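Local coordinates for protein TRAP dicarboxylate transporter-DctP subunit (Desulfovibrio salexigens, PDB 4N6D) that probably captures an organic acid in the periplasm, as a TRAP solute-binding protein, and delivers it to the membrane permease of its transporter, at residues 116-121 / 269-274; 134-139 / 234-239; 225-230 / 289-294. All blocks are in the same frame, centred on the assembly; numbering follows the deposited sequence.

Overall arrangement
Along the chain the segments run 116-121, 134-139, 225-230, 234-239, 269-274 and 289-294, so interaction 2 is nested in the loop closed by interaction 1, while interaction 3 crosses both. Interactions 1 and 3 have centres about 17 Å apart and are joined in sequence, since helix 249-285 leads into strand 288-290. Interactions 2 and 3 have centres about 33 Å apart, on opposite sides of the chain's centre, one at the five-strand, the other in the four-strand sheet. Interaction 1, its centre about 21 Å from that of interaction 2, sits nearer the middle. The contacts thus sample the two larger sheets and the pairing of helices 117-131 and 249-285, consistent with the family's two-lobed fold.

Interaction 1. Residues 116-121 / 269-274; sequences SSTSAS and YMDEHV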
loop_
_atom_site.group_PDB
_atom_site.type_symbol
_atom_site.label_atom_id
_atom_site.label_comp_id
_atom_site.label_asym_id
_atom_site.label_seq_id
_atom_site.Cartn_x
_atom_site.Cartn_y
_atom_site.Cartn_z
ATOM N N SER A 116 -3.322 9.404 -2.454
ATOM C CA SER A 116 -1.889 9.338 -2.726
ATOM C C SER A 116 -1.223 8.401 -1.742
ATOM O O SER A 116 -1.761 8.142 -0.659
ATOM C CB SER A 116 -1.219 10.719 -2.649
ATOM O OG SER A 116 -1.102 11.166 -1.309
ATOM N N SER A 117 -0.051 7.904 -2.133
ATOM C CA SER A 117 0.777 7.075 -1.269
ATOM C C SER A 117 1.310 7.879 -0.091
ATOM O O SER A 117 1.380 7.375 1.028
ATOM C CB SER A 117 1.940 6.518 -2.080
ATOM O OG SER A 117 2.790 5.713 -1.255
ATOM N N THR A 118 1.652 9.146 -0.356
ATOM C CA THR A 118 2.212 10.008 0.666
ATOM C C THR A 118 1.246 10.191 1.822
ATOM O O THR A 118 1.630 10.010 2.981
ATOM C CB THR A 118 2.632 11.381 0.107
ATOM O OG1 THR A 118 3.646 11.207 -0.882
ATOM C CG2 THR A 118 3.203 12.263 1.194
ATOM N N SER A 119 -0.007 10.541 1.519
ATOM C CA SER A 119 -0.964 10.806 2.560
ATOM C C SER A 119 -1.367 9.535 3.295
ATOM O O SER A 119 -1.533 9.541 4.497
ATOM C CB SER A 119 -2.212 11.517 2.022
ATOM O OG SER A 119 -2.817 10.750 1.003
ATOM N N ALA A 120 -1.501 8.435 2.566
ATOM C CA ALA A 120 -1.851 7.186 3.199
ATOM C C ALA A 120 -0.701 6.705 4.070
ATOM O O ALA A 120 -0.936 6.156 5.139
ATOM C CB ALA A 120 -2.203 6.142 2.153
ATOM N N SER A 121 0.534 6.891 3.608
ATOM C CA SER A 121 1.689 6.388 4.374
ATOM C C SER A 121 1.809 7.140 5.697
ATOM O O SER A 121 2.010 6.539 6.765
ATOM C CB SER A 121 2.993 6.545 3.583
ATOM O OG SER A 121 3.018 5.683 2.457
ATOM N N TYR A 269 8.279 8.797 -2.770
ATOM C CA TYR A 269 8.931 8.039 -3.825
ATOM C C TYR A 269 7.882 7.381 -4.719
ATOM O O TYR A 269 7.951 7.449 -5.958
ATOM C CB TYR A 269 9.873 6.962 -3.253
ATOM C CG TYR A 269 10.228 5.974 -4.314
ATOM C CD1 TYR A 269 11.234 6.249 -5.237
ATOM C CD2 TYR A 269 9.513 4.798 -4.448
ATOM C CE1 TYR A 269 11.534 5.362 -6.255
ATOM C CE2 TYR A 269 9.808 3.899 -5.466
ATOM C CZ TYR A 269 10.814 4.191 -6.366
ATOM O OH TYR A 269 11.086 3.278 -7.375
ATOM N N MET A 270 6.902 6.752 -4.091
ATOM C CA MET A 270 5.864 6.033 -4.806
ATOM C C MET A 270 4.996 6.977 -5.624
ATOM O O MET A 270 4.716 6.700 -6.788
ATOM C CB MET A 270 5.006 5.250 -3.799
ATOM C CG MET A 270 3.965 4.362 -4.429
ATOM S SD MET A 270 4.750 2.973 -5.314
ATOM C CE MET A 270 4.269 3.376 -6.969
ATOM N N ASP A 271 4.569 8.098 -5.044
ATOM C CA ASP A 271 3.802 9.075 -5.821
ATOM C C ASP A 271 4.590 9.621 -7.003
ATOM O O ASP A 271 4.036 9.844 -8.070
ATOM C CB ASP A 271 3.301 10.214 -4.930
ATOM C CG ASP A 271 2.190 9.761 -3.990
ATOM O OD1 ASP A 271 1.432 8.846 -4.390
ATOM O OD2 ASP A 271 2.051 10.338 -2.890
ATOM N N GLU A 272 5.884 9.858 -6.832
ATOM C CA GLU A 272 6.689 10.342 -7.959
ATOM C C GLU A 272 6.871 9.248 -9.014
ATOM O O GLU A 272 6.884 9.515 -10.212
ATOM C CB GLU A 272 8.033 10.854 -7.444
ATOM C CG GLU A 272 9.000 11.344 -8.532
ATOM C CD GLU A 272 8.507 12.560 -9.299
ATOM O OE1 GLU A 272 7.685 13.348 -8.764
ATOM O OE2 GLU A 272 8.957 12.728 -10.455
ATOM N N HIS A 273 6.987 8.013 -8.556
ATOM C CA HIS A 273 7.113 6.863 -9.441
ATOM C C HIS A 273 5.841 6.685 -10.276
ATOM O O HIS A 273 5.915 6.358 -11.474
ATOM C CB HIS A 273 7.418 5.621 -8.603
ATOM C CG HIS A 273 7.694 4.397 -9.408
ATOM N ND1 HIS A 273 8.793 4.283 -10.233
ATOM C CD2 HIS A 273 7.015 3.231 -9.520
ATOM C CE1 HIS A 273 8.774 3.101 -10.820
ATOM N NE2 HIS A 273 7.699 2.446 -10.413
ATOM N N VAL A 274 4.677 6.903 -9.659
ATOM C CA VAL A 274 3.420 6.932 -10.404
ATOM C C VAL A 274 3.413 8.069 -11.400
ATOM O O VAL A 274 3.040 7.876 -12.557
ATOM C CB VAL A 274 2.191 7.033 -9.462
ATOM C CG1 VAL A 274 0.944 7.446 -10.205
ATOM C CG2 VAL A 274 1.965 5.708 -8.815
#
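The carboxylate of Asp271, from helix 249-285, binds the N-terminus of helix 117-131 with both oxygens, accepting the first two backbone N-H groups just past the N-cap residue Ser116. Its OD1 takes the backbone N-H of Ser117 on the syn lone pair, with N and OD1 2.9 Å apart. OD2 receives two donors from the same face of the carboxylate plane: Thr118 N at 2.8 Å, 36° out of that plane, and Thr118 OG1 at 2.7 Å, on the anti side. Within helix 249-285, the His273 ring has Tyr269 OH over one face toward the rim and Met270 CE at its edge.

Negative charge here would be expected to interact favourably with the positive end of the helix dipole. Three bonds to one flat group, two of them to backbone N-H groups, fix its rotation. The short helical segments approach to 9.2 Å between axes and run nearly antiparallel, at 160°.

Van der Waals contacts flank the polar clasp. Ser116 CB lies 3.3 Å from Asp271 OD2, and Met270 lays CB and CG beside the Ser117 side chain before its tip turns away. Ser117 OG, itself bonded to Ala146 O of strand 139-146, stands anti to the backbone N (chi1 179°), which brings it 3.4 Å from Met270 CB. Ser117 O accepts from Ser121 N and Ser121 OG, one turn later, which arrive from opposite faces of its plane, the OG at 2.8 Å.

Interaction 2. Residues 134-139 / 234-239; sequences KEFKRF and PFAIIM. With I3C (5-amino-2,4,6-triiodobenzene-1,3-dicarboxylic acid), chain C.
Ile238 sets its CD1 methyl over the centre of the Phe139 ring, 3.7 Å from CD1 to the ring centroid and only 13° off the normal, a CH-pi contact. CG1 of Ile238 lies between the backbone N and the carbonyl carbon (chi1 54°), which starts that branch toward the ring, while CG2 reaches the CG and CD2 side of the same ring. At the ring's edge, near its plane, stands Met239 O, 3.8 Å from Phe139 CD1. Phe136 supplies the second aromatic group: its CE1 meets Ala236 CB at 3.7 Å, and its CD1 meets Ile238 CG2 at 4.1 Å, so Ile238 is shared by the two rings.

A type I turn from Phe136 to Phe139, closed by Phe139 N to Phe136 O at 3.0 Å, holds the two phenylalanines toward the strand. Arg138 CB covers the ring face of Phe139 opposite Ile238 CD1, and Phe102 packs on Phe136.

Beyond the turn, the Arg138 guanidinium has iodine I2 of the phasing compound I3C over one face and Lys137 CE over the other. NH2 of Arg138 is 3.3 Å from the amino nitrogen N13 of I3C; Arg81, which hydrogen-bonds I3C, and Met84 complete this site.

Farther out, backbone bonds from Ile237 to Leu142 and Thr143 pair strand 234-240 with the outermost strand 139-146, antiparallel to it. Strand 234-240, inserted antiparallel between the third and fourth strands, gives the sheet the 2-1-3-n-4 order of type II periplasmic binding proteins.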
loop_
_atom_site.group_PDB
_atom_site.type_symbol
_atom_site.label_atom_id
_atom_site.label_comp_id
_atom_site.label_asym_id
_atom_site.label_seq_id
_atom_site.Cartn_x
_atom_site.Cartn_y
_atom_site.Cartn_z
ATOM N N LYS A 134 -1.739 -3.912 19.839
ATOM C CA LYS A 134 -1.057 -5.088 20.346
ATOM C C LYS A 134 -0.726 -6.102 19.259
ATOM O O LYS A 134 0.082 -7.026 19.491
ATOM C CB LYS A 134 -1.881 -5.737 21.448
ATOM C CG LYS A 134 -3.310 -6.000 21.082
ATOM C CD LYS A 134 -4.108 -6.404 22.318
ATOM C CE LYS A 134 -4.276 -7.901 22.383
ATOM N NZ LYS A 134 -5.136 -8.409 21.284
ATOM N N GLU A 135 -1.326 -5.949 18.078
ATOM C CA GLU A 135 -0.974 -6.815 16.957
ATOM C C GLU A 135 0.517 -6.757 16.630
ATOM O O GLU A 135 1.082 -7.696 16.018
ATOM C CB GLU A 135 -1.797 -6.477 15.709
ATOM C CG GLU A 135 -1.612 -5.079 15.183
ATOM C CD GLU A 135 -2.875 -4.512 14.532
ATOM O OE1 GLU A 135 -3.984 -4.816 15.016
ATOM O OE2 GLU A 135 -2.738 -3.771 13.542
ATOM N N PHE A 136 1.174 -5.676 17.036
ATOM C CA PHE A 136 2.615 -5.536 16.783
ATOM C C PHE A 136 3.478 -5.721 18.020
ATOM O O PHE A 136 4.668 -5.433 17.990
ATOM C CB PHE A 136 2.934 -4.177 16.149
ATOM C CG PHE A 136 2.475 -4.050 14.728
ATOM C CD1 PHE A 136 3.079 -4.790 13.738
ATOM C CD2 PHE A 136 1.449 -3.185 14.385
ATOM C CE1 PHE A 136 2.666 -4.672 12.415
ATOM C CE2 PHE A 136 1.028 -3.075 13.046
ATOM C CZ PHE A 136 1.639 -3.819 12.091
ATOM N N LYS A 137 2.898 -6.221 19.098
ATOM C CA LYS A 137 3.588 -6.239 20.384
ATOM C C LYS A 137 4.870 -7.072 20.416
ATOM O O LYS A 137 5.743 -6.831 21.258
ATOM C CB LYS A 137 2.649 -6.737 21.489
ATOM C CG LYS A 137 2.409 -8.247 21.449
ATOM C CD LYS A 137 1.589 -8.727 22.640
ATOM C CE LYS A 137 2.250 -9.907 23.339
ATOM N NZ LYS A 137 1.271 -11.016 23.592
ATOM N N ARG A 138 5.003 -8.024 19.500
ATOM C CA ARG A 138 6.177 -8.895 19.466
ATOM C C ARG A 138 7.368 -8.259 18.770
ATOM O O ARG A 138 8.474 -8.808 18.813
ATOM C CB ARG A 138 5.838 -10.183 18.748
ATOM C CG ARG A 138 4.716 -10.934 19.416
ATOM C CD ARG A 138 5.188 -12.198 20.036
ATOM N NE ARG A 138 4.046 -12.984 20.492
ATOM C CZ ARG A 138 3.746 -13.235 21.757
ATOM N NH1 ARG A 138 2.674 -13.970 22.040
ATOM N NH2 ARG A 138 4.511 -12.766 22.737
ATOM N N PHE A 139 7.137 -7.124 18.119
ATOM C CA PHE A 139 8.155 -6.504 17.266
ATOM C C PHE A 139 8.428 -5.062 17.629
ATOM O O PHE A 139 7.600 -4.406 18.267
ATOM C CB PHE A 139 7.685 -6.507 15.811
ATOM C CG PHE A 139 7.308 -7.850 15.307
ATOM C CD1 PHE A 139 8.278 -8.800 15.040
ATOM C CD2 PHE A 139 5.989 -8.169 15.088
ATOM C CE1 PHE A 139 7.925 -10.060 14.563
ATOM C CE2 PHE A 139 5.630 -9.429 14.634
ATOM C CZ PHE A 139 6.589 -10.367 14.370
ATOM N N PRO A 234 -1.459 -1.403 2.894
ATOM C CA PRO A 234 -0.534 -0.995 3.949
ATOM C C PRO A 234 0.555 -2.045 4.241
ATOM O O PRO A 234 0.327 -3.262 4.157
ATOM C CB PRO A 234 -1.441 -0.851 5.165
ATOM C CG PRO A 234 -2.505 -1.896 4.948
ATOM C CD PRO A 234 -2.701 -1.970 3.455
ATOM N N PHE A 235 1.722 -1.532 4.622
ATOM C CA PHE A 235 2.891 -2.358 4.923
ATOM C C PHE A 235 3.478 -1.933 6.256
ATOM O O PHE A 235 3.384 -0.763 6.633
ATOM C CB PHE A 235 3.989 -2.126 3.876
ATOM C CG PHE A 235 3.650 -2.606 2.491
ATOM C CD1 PHE A 235 2.821 -1.864 1.654
ATOM C CD2 PHE A 235 4.179 -3.780 2.012
ATOM C CE1 PHE A 235 2.517 -2.300 0.398
ATOM C CE2 PHE A 235 3.883 -4.224 0.735
ATOM C CZ PHE A 235 3.043 -3.476 -0.070
ATOM N N ALA A 236 4.107 -2.882 6.944
ATOM C CA ALA A 236 4.895 -2.590 8.126
ATOM C C ALA A 236 6.294 -3.152 7.976
ATOM O O ALA A 236 6.477 -4.247 7.437
ATOM C CB ALA A 236 4.234 -3.181 9.376
ATOM N N ILE A 237 7.275 -2.388 8.435
ATOM C CA ILE A 237 8.641 -2.896 8.584
ATOM C C ILE A 237 8.846 -3.249 10.051
ATOM O O ILE A 237 8.739 -2.395 10.944
ATOM C CB ILE A 237 9.682 -1.880 8.120
ATOM C CG1 ILE A 237 9.412 -1.434 6.663
ATOM C CG2 ILE A 237 11.090 -2.461 8.299
ATOM C CD1 ILE A 237 9.312 -2.590 5.652
ATOM N N ILE A 238 9.083 -4.534 10.302
ATOM C CA ILE A 238 9.167 -5.052 11.668
ATOM C C ILE A 238 10.575 -5.532 11.977
ATOM O O ILE A 238 11.275 -6.024 11.091
ATOM C CB ILE A 238 8.147 -6.222 11.914
ATOM C CG1 ILE A 238 8.285 -7.340 10.871
ATOM C CG2 ILE A 238 6.708 -5.686 11.939
ATOM C CD1 ILE A 238 7.554 -8.655 11.248
ATOM N N MET A 239 10.963 -5.395 13.245
ATOM C CA MET A 239 12.268 -5.843 13.695
ATOM C C MET A 239 12.116 -6.788 14.884
ATOM O O MET A 239 11.276 -6.579 15.765
ATOM C CB MET A 239 13.112 -4.626 14.075
ATOM C CG MET A 239 14.492 -4.992 14.590
ATOM S SD MET A 239 15.556 -3.552 14.778
ATOM C CE MET A 239 17.155 -4.327 14.829
HETATM I I3 I3C C . 7.447 -16.394 26.050
HETATM I I2 I3C C . 5.385 -16.352 20.339
HETATM I I1 I3C C . 10.614 -18.947 21.656
HETATM O O8 I3C C . 9.617 -19.040 25.194
HETATM O O9 I3C C . 10.805 -17.253 24.699
HETATM C C10 I3C C . 8.110 -17.921 19.965
HETATM N N13 I3C C . 5.464 -15.797 23.526
HETATM C C1 I3C C . 8.738 -17.563 23.586
HETATM C C6 I3C C . 7.615 -16.877 24.007
HETATM C C5 I3C C . 6.627 -16.509 23.109
HETATM C C4 I3C C . 6.800 -16.864 21.793
HETATM C C3 I3C C . 7.926 -17.544 21.380
HETATM C C2 I3C C . 8.897 -17.908 22.273
HETATM C C7 I3C C . 9.783 -17.970 24.548
HETATM O O11 I3C C . 8.722 -17.169 19.164
HETATM O O12 I3C C . 7.644 -19.025 19.593
#

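Interaction 3. Residues 225-230 / 289-294; sequences ETETNT and MIKMSD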
loop_
_atom_site.group_PDB
_atom_site.type_symbol
_atom_site.label_atom_id
_atom_site.label_comp_id
_atom_site.label_asym_id
_atom_site.label_seq_id
_atom_site.Cartn_x
_atom_site.Cartn_y
_atom_site.Cartn_z
ATOM N N GLU A 225 -7.387 5.237 -18.310
ATOM C CA GLU A 225 -7.063 5.052 -16.914
ATOM C C GLU A 225 -8.089 5.831 -16.097
ATOM O O GLU A 225 -8.105 7.076 -16.120
ATOM C CB GLU A 225 -5.656 5.572 -16.626
ATOM C CG GLU A 225 -4.676 5.511 -17.806
ATOM C CD GLU A 225 -4.474 4.111 -18.391
ATOM O OE1 GLU A 225 -4.916 3.119 -17.771
ATOM O OE2 GLU A 225 -3.871 4.007 -19.502
ATOM N N THR A 226 -8.938 5.109 -15.377
ATOM C CA THR A 226 -9.977 5.756 -14.569
ATOM C C THR A 226 -9.549 5.837 -13.113
ATOM O O THR A 226 -9.358 4.813 -12.456
ATOM C CB THR A 226 -11.300 5.005 -14.715
ATOM O OG1 THR A 226 -11.678 5.030 -16.102
ATOM C CG2 THR A 226 -12.393 5.668 -13.877
ATOM N N GLU A 227 -9.378 7.056 -12.622
ATOM C CA GLU A 227 -8.852 7.280 -11.284
ATOM C C GLU A 227 -9.977 7.227 -10.256
ATOM O O GLU A 227 -10.676 8.204 -9.979
ATOM C CB GLU A 227 -8.089 8.603 -11.197
ATOM C CG GLU A 227 -7.167 8.672 -9.967
ATOM C CD GLU A 227 -6.290 9.915 -9.923
ATOM O OE1 GLU A 227 -6.777 10.989 -10.348
ATOM O OE2 GLU A 227 -5.110 9.805 -9.479
ATOM N N THR A 228 -10.173 6.040 -9.723
ATOM C CA THR A 228 -11.175 5.795 -8.697
ATOM C C THR A 228 -10.612 5.971 -7.282
ATOM O O THR A 228 -11.384 6.122 -6.326
ATOM C CB THR A 228 -11.699 4.365 -8.796
ATOM O OG1 THR A 228 -10.591 3.454 -8.741
ATOM C CG2 THR A 228 -12.469 4.151 -10.082
ATOM N N ASN A 229 -9.287 5.946 -7.144
ATOM C CA ASN A 229 -8.638 6.070 -5.833
ATOM C C ASN A 229 -9.286 5.147 -4.806
ATOM O O ASN A 229 -9.695 5.560 -3.711
ATOM C CB ASN A 229 -8.649 7.531 -5.340
ATOM C CG ASN A 229 -7.521 8.350 -5.942
ATOM O OD1 ASN A 229 -6.405 7.853 -6.091
ATOM N ND2 ASN A 229 -7.815 9.586 -6.337
ATOM N N THR A 230 -9.328 3.870 -5.148
ATOM C CA THR A 230 -10.195 2.958 -4.410
ATOM C C THR A 230 -9.686 2.613 -3.011
ATOM O O THR A 230 -10.391 2.792 -2.025
ATOM C CB THR A 230 -10.475 1.712 -5.247
ATOM O OG1 THR A 230 -11.220 2.113 -6.398
ATOM C CG2 THR A 230 -11.291 0.719 -4.459
ATOM N N MET A 289 -6.495 10.081 -18.933
ATOM C CA MET A 289 -6.915 10.002 -17.537
ATOM C C MET A 289 -8.377 10.393 -17.421
ATOM O O MET A 289 -8.797 11.428 -17.920
ATOM C CB MET A 289 -6.071 10.927 -16.668
ATOM C CG MET A 289 -4.579 10.776 -16.843
ATOM S SD MET A 289 -3.957 9.122 -16.492
ATOM C CE MET A 289 -4.486 8.902 -14.774
ATOM N N ILE A 290 -9.146 9.556 -16.741
ATOM C CA ILE A 290 -10.580 9.753 -16.605
ATOM C C ILE A 290 -10.998 9.811 -15.134
ATOM O O ILE A 290 -10.460 9.081 -14.310
ATOM C CB ILE A 290 -11.329 8.593 -17.269
ATOM C CG1 ILE A 290 -10.986 8.540 -18.757
ATOM C CG2 ILE A 290 -12.838 8.766 -17.063
ATOM C CD1 ILE A 290 -11.481 7.287 -19.455
ATOM N N LYS A 291 -11.937 10.704 -14.815
ATOM C CA LYS A 291 -12.603 10.702 -13.517
ATOM C C LYS A 291 -14.082 10.472 -13.721
ATOM O O LYS A 291 -14.685 11.032 -14.632
ATOM C CB LYS A 291 -12.408 12.037 -12.793
ATOM C CG LYS A 291 -10.986 12.308 -12.332
ATOM C CD LYS A 291 -10.893 13.678 -11.638
ATOM C CE LYS A 291 -9.489 14.003 -11.121
ATOM N NZ LYS A 291 -8.474 14.087 -12.198
ATOM N N MET A 292 -14.674 9.641 -12.876
ATOM C CA MET A 292 -16.124 9.469 -12.910
ATOM C C MET A 292 -16.822 10.640 -12.221
ATOM O O MET A 292 -16.203 11.401 -11.475
ATOM C CB MET A 292 -16.517 8.147 -12.256
ATOM C CG MET A 292 -15.999 6.913 -13.027
ATOM S SD MET A 292 -16.869 5.439 -12.461
ATOM C CE MET A 292 -15.502 4.506 -11.833
ATOM N N SER A 293 -18.120 10.786 -12.469
ATOM C CA SER A 293 -18.888 11.874 -11.871
ATOM C C SER A 293 -18.963 11.749 -10.364
ATOM O O SER A 293 -18.785 10.673 -9.808
ATOM C CB SER A 293 -20.310 11.867 -12.412
ATOM O OG SER A 293 -20.982 10.709 -11.954
ATOM N N ASP A 294 -19.268 12.854 -9.698
ATOM C CA ASP A 294 -19.425 12.834 -8.264
ATOM C C ASP A 294 -20.535 11.864 -7.880
ATOM O O ASP A 294 -20.439 11.166 -6.875
ATOM C CB ASP A 294 -19.768 14.234 -7.745
ATOM C CG ASP A 294 -18.601 15.212 -7.860
ATOM O OD1 ASP A 294 -17.450 14.768 -8.058
ATOM O OD2 ASP A 294 -18.839 16.434 -7.728
HETATM O O HOH W 1 -13.313 8.267 -10.668
HETATM O O HOH W 2 -8.099 11.490 -13.408
#
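Met289 curls its bent side chain back over Glu225, bringing SD to 3.9 Å from Glu225 CG on the sheet face these two residues share. Its CA lies 3.5 Å from Glu225 O, a CA-H...O contact beside the main strand bond.

Ile290 makes both direct hydrogen bonds between the two segments; Glu225 also pairs with Glu288 just before. The N of Ile290 donates to Glu225 O at 2.8 Å, and its O accepts from Glu227 N, also at 2.8 Å, with the donor nearly in line with the C=O (171°). Thr226, the residue between those two partners, is thus the one bridged to Ile290, and their side chains meet obliquely on the other face. Thr226 OG1 lies 3.8 Å from Ile290 CB and spends its polar end on Val158 O.

At Lys291 the chains begin to part. Its side chain runs beside that of Glu227, pointing the same way, and the chi4 bend (62°) sets NZ 4.0 Å from Glu227 OE1, a long salt bridge. Water 2 is bound by Lys291 NZ and gives weak bonds to Glu227 OE1 and Ile290 O.

Met292 N is too far from Glu227 O for a direct bond, and water 1 spans the gap, donating to Glu227 O at 2.7 Å and accepting from Met292 N. The Met292 side chain turns back instead: CE reaches Thr228 CG2 at 3.5 Å and also touches Thr226 CG2, packing the Met292 methyl against the methyl groups of both threonines. Ser293 then caps the following helix, OG to Asp296 N.

Bonding from one residue to both neighbours of its partner is the signature of parallel strand pairing, here adding the edge strand 288-290 to strand 224-226 in the mixed four-strand sheet.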